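Local coordinates for protein putative cyclohexadienyl dehydrogenase and ADH prephenate dehydrogenase (Rhizobium meliloti, PDB 4WJI) that probably oxidises and decarboxylates prephenate to 4-hydroxyphenylpyruvate on the route to tyrosine, and binds NADP in a Rossmann-type domain, at residues Q5-I10 with A65-V70. Numbering follows the deposited sequence.
Sequences QTIALI and ADLVVV
Ile10 reaches across to the neighbouring strand with its delta methyl, CD1 lying 3.6 Å from CG1 of Val68 and less closely beside CG2 of Val70. CG1 of Ile10 stands anti to the carbonyl carbon (chi1 -57°) and the chain is extended beyond it, which carries CD1 over to Val68. On the other face Leu9 CD2 packs 3.8 Å from Val69 CB, the two side chains pointing the same way, with Ile19 of helix 14-26 against both. Between these layers runs a parallel ladder in which Ala8 N donates to Leu67 O and Ala8 O accepts from Val69 N, both at 2.8 Å. The pair illustrates the centre of a Rossmann fold: the first strand, leading into the glycine-rich turn at the NADP, beside the fourth. At the other end the carboxylate of Asp66 takes over from the ladder, OD2 accepting from Thr6 N at 2.9 Å through its anti lone pair, while one water links OD2 to Thr6 OG1. Asp66 OD1 forms a salt bridge with Lys89 NZ. An alanine in place of Asp66 would probably leave Thr6 N without this acceptor and Lys89 without its carboxylate mate. Thr6 O accepts from both Asp66 N (3.0 Å) and Leu67 N (3.3 Å).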
ATOM      1  N   GLN A   5      34.539   4.640  19.258  1.00 10.15           N
ATOM      2  CA  GLN A   5      35.827   4.291  18.649  1.00 10.26           C
ATOM      3  C   GLN A   5      35.652   3.088  17.741  1.00  9.33           C
ATOM      4  O   GLN A   5      36.174   3.084  16.638  1.00 11.64           O
ATOM      5  CB  GLN A   5      36.866   4.051  19.728  1.00 10.14           C
ATOM      6  CG  GLN A   5      38.253   3.671  19.156  1.00 11.41           C
ATOM      7  CD  GLN A   5      38.843   4.808  18.325  1.00 13.03           C
ATOM      8  OE1 GLN A   5      38.906   5.939  18.782  1.00 14.12           O
ATOM      9  NE2 GLN A   5      39.250   4.517  17.133  1.00 12.93           N
ATOM     10  N   THR A   6      34.902   2.068  18.172  1.00  9.82           N
ATOM     11  CA  THR A   6      34.698   0.880  17.356  1.00  9.83           C
ATOM     12  C   THR A   6      33.217   0.470  17.438  1.00  8.86           C
ATOM     13  O   THR A   6      32.647   0.351  18.538  1.00  9.65           O
ATOM     14  CB  THR A   6      35.488  -0.269  17.903  1.00 12.94           C
ATOM     15  OG1 THR A   6      36.884   0.099  17.956  1.00 17.78           O
ATOM     16  CG2 THR A   6      35.327  -1.482  16.994  1.00 15.31           C
ATOM     17  N   ILE A   7      32.601   0.313  16.272  1.00  8.27           N
ATOM     18  CA  ILE A   7      31.233  -0.173  16.137  1.00  7.74           C
ATOM     19  C   ILE A   7      31.278  -1.501  15.415  1.00  8.52           C
ATOM     20  O   ILE A   7      31.815  -1.564  14.317  1.00  9.98           O
ATOM     21  CB  ILE A   7      30.322   0.798  15.395  1.00  8.63           C
ATOM     22  CG1 ILE A   7      30.297   2.181  16.096  1.00 10.29           C
ATOM     23  CG2 ILE A   7      28.918   0.205  15.273  1.00 10.77           C
ATOM     24  CD1 ILE A   7      29.447   3.166  15.375  1.00 10.96           C
ATOM     25  N   ALA A   8      30.709  -2.548  16.054  1.00  8.10           N
ATOM     26  CA  ALA A   8      30.605  -3.865  15.431  1.00  7.62           C
ATOM     27  C   ALA A   8      29.167  -4.076  14.960  1.00  8.08           C
ATOM     28  O   ALA A   8      28.207  -3.908  15.745  1.00  9.30           O
ATOM     29  CB  ALA A   8      30.942  -4.941  16.431  1.00 10.45           C
ATOM     30  N   LEU A   9      29.027  -4.427  13.673  1.00  6.83           N
ATOM     31  CA  LEU A   9      27.714  -4.665  13.071  1.00  7.57           C
ATOM     32  C   LEU A   9      27.584  -6.139  12.870  1.00  8.10           C
ATOM     33  O   LEU A   9      28.330  -6.730  12.080  1.00  9.60           O
ATOM     34  CB  LEU A   9      27.614  -3.946  11.731  1.00  7.92           C
ATOM     35  CG  LEU A   9      27.801  -2.420  11.837  1.00  7.91           C
ATOM     36  CD1 LEU A   9      27.737  -1.794  10.455  1.00  9.72           C
ATOM     37  CD2 LEU A   9      26.773  -1.771  12.781  1.00  9.68           C
ATOM     38  N   ILE A  10      26.644  -6.741  13.608  1.00  7.09           N
ATOM     39  CA  ILE A  10      26.380  -8.187  13.462  1.00  6.40           C
ATOM     40  C   ILE A  10      25.102  -8.331  12.646  1.00  8.16           C
ATOM     41  O   ILE A  10      24.001  -8.011  13.126  1.00  9.29           O
ATOM     42  CB  ILE A  10      26.191  -8.875  14.815  1.00  8.22           C
ATOM     43  CG1 ILE A  10      27.418  -8.657  15.710  1.00 11.98           C
ATOM     44  CG2 ILE A  10      25.907 -10.379  14.586  1.00 10.24           C
ATOM     45  CD1 ILE A  10      27.346  -9.240  17.101  1.00 13.31           C
ATOM     46  N   ALA A  65      34.824  -3.717  21.064  1.00 10.67           N
ATOM     47  CA  ALA A  65      33.810  -2.840  20.475  1.00 10.33           C
ATOM     48  C   ALA A  65      33.045  -2.039  21.527  1.00 10.14           C
ATOM     49  O   ALA A  65      32.626  -2.573  22.552  1.00 11.92           O
ATOM     50  CB  ALA A  65      32.843  -3.631  19.612  1.00 10.31           C
ATOM     51  N   ASP A  66      32.882  -0.761  21.264  1.00  9.30           N
ATOM     52  CA  ASP A  66      32.160   0.146  22.149  1.00  8.94           C
ATOM     53  C   ASP A  66      30.662   0.051  21.935  1.00  8.84           C
ATOM     54  O   ASP A  66      29.886   0.182  22.899  1.00 10.50           O
ATOM     55  CB  ASP A  66      32.616   1.595  21.898  1.00 10.71           C
ATOM     56  CG  ASP A  66      34.104   1.759  22.089  1.00 16.13           C
ATOM     57  OD1 ASP A  66      34.580   1.690  23.269  1.00 19.59           O
ATOM     58  OD2 ASP A  66      34.811   1.827  21.039  1.00 16.65           O
ATOM     59  N   LEU A  67      30.237  -0.170  20.676  1.00  8.32           N
ATOM     60  CA  LEU A  67      28.819  -0.334  20.323  1.00  7.90           C
ATOM     61  C   LEU A  67      28.731  -1.590  19.433  1.00  8.28           C
ATOM     62  O   LEU A  67      29.534  -1.757  18.507  1.00  9.44           O
ATOM     63  CB  LEU A  67      28.300   0.872  19.544  1.00  9.04           C
ATOM     64  CG  LEU A  67      26.844   0.753  19.081  1.00  9.43           C
ATOM     65  CD1 LEU A  67      25.905   0.691  20.255  1.00 11.43           C
ATOM     66  CD2 LEU A  67      26.541   1.935  18.189  1.00 12.34           C
ATOM     67  N   VAL A  68      27.781  -2.479  19.763  1.00  8.08           N
ATOM     68  CA  VAL A  68      27.493  -3.677  18.993  1.00  7.93           C
ATOM     69  C   VAL A  68      26.044  -3.595  18.562  1.00  7.67           C
ATOM     70  O   VAL A  68      25.145  -3.438  19.413  1.00  9.56           O
ATOM     71  CB  VAL A  68      27.679  -4.938  19.855  1.00  8.79           C
ATOM     72  CG1 VAL A  68      27.330  -6.188  19.083  1.00  9.85           C
ATOM     73  CG2 VAL A  68      29.105  -5.000  20.375  1.00  9.14           C
ATOM     74  N   VAL A  69      25.819  -3.587  17.236  1.00  7.04           N
ATOM     75  CA  VAL A  69      24.452  -3.478  16.704  1.00  7.51           C
ATOM     76  C   VAL A  69      24.108  -4.810  16.067  1.00  7.78           C
ATOM     77  O   VAL A  69      24.751  -5.233  15.087  1.00  8.51           O
ATOM     78  CB  VAL A  69      24.377  -2.366  15.620  1.00  8.48           C
ATOM     79  CG1 VAL A  69      22.943  -2.198  15.124  1.00 10.44           C
ATOM     80  CG2 VAL A  69      24.911  -1.060  16.123  1.00  9.40           C
ATOM     81  N   VAL A  70      23.062  -5.439  16.593  1.00  8.31           N
ATOM     82  CA  VAL A  70      22.602  -6.739  16.113  1.00  7.37           C
ATOM     83  C   VAL A  70      21.395  -6.510  15.170  1.00  9.62           C
ATOM     84  O   VAL A  70      20.377  -5.985  15.610  1.00  9.11           O
ATOM     85  CB  VAL A  70      22.228  -7.658  17.282  1.00  8.84           C
ATOM     86  CG1 VAL A  70      21.731  -9.001  16.761  1.00 11.15           C
ATOM     87  CG2 VAL A  70      23.414  -7.842  18.219  1.00  9.99           C
TER
HETATM   88  O   HOH W   1      37.193   0.586  20.635  1.00 18.96           O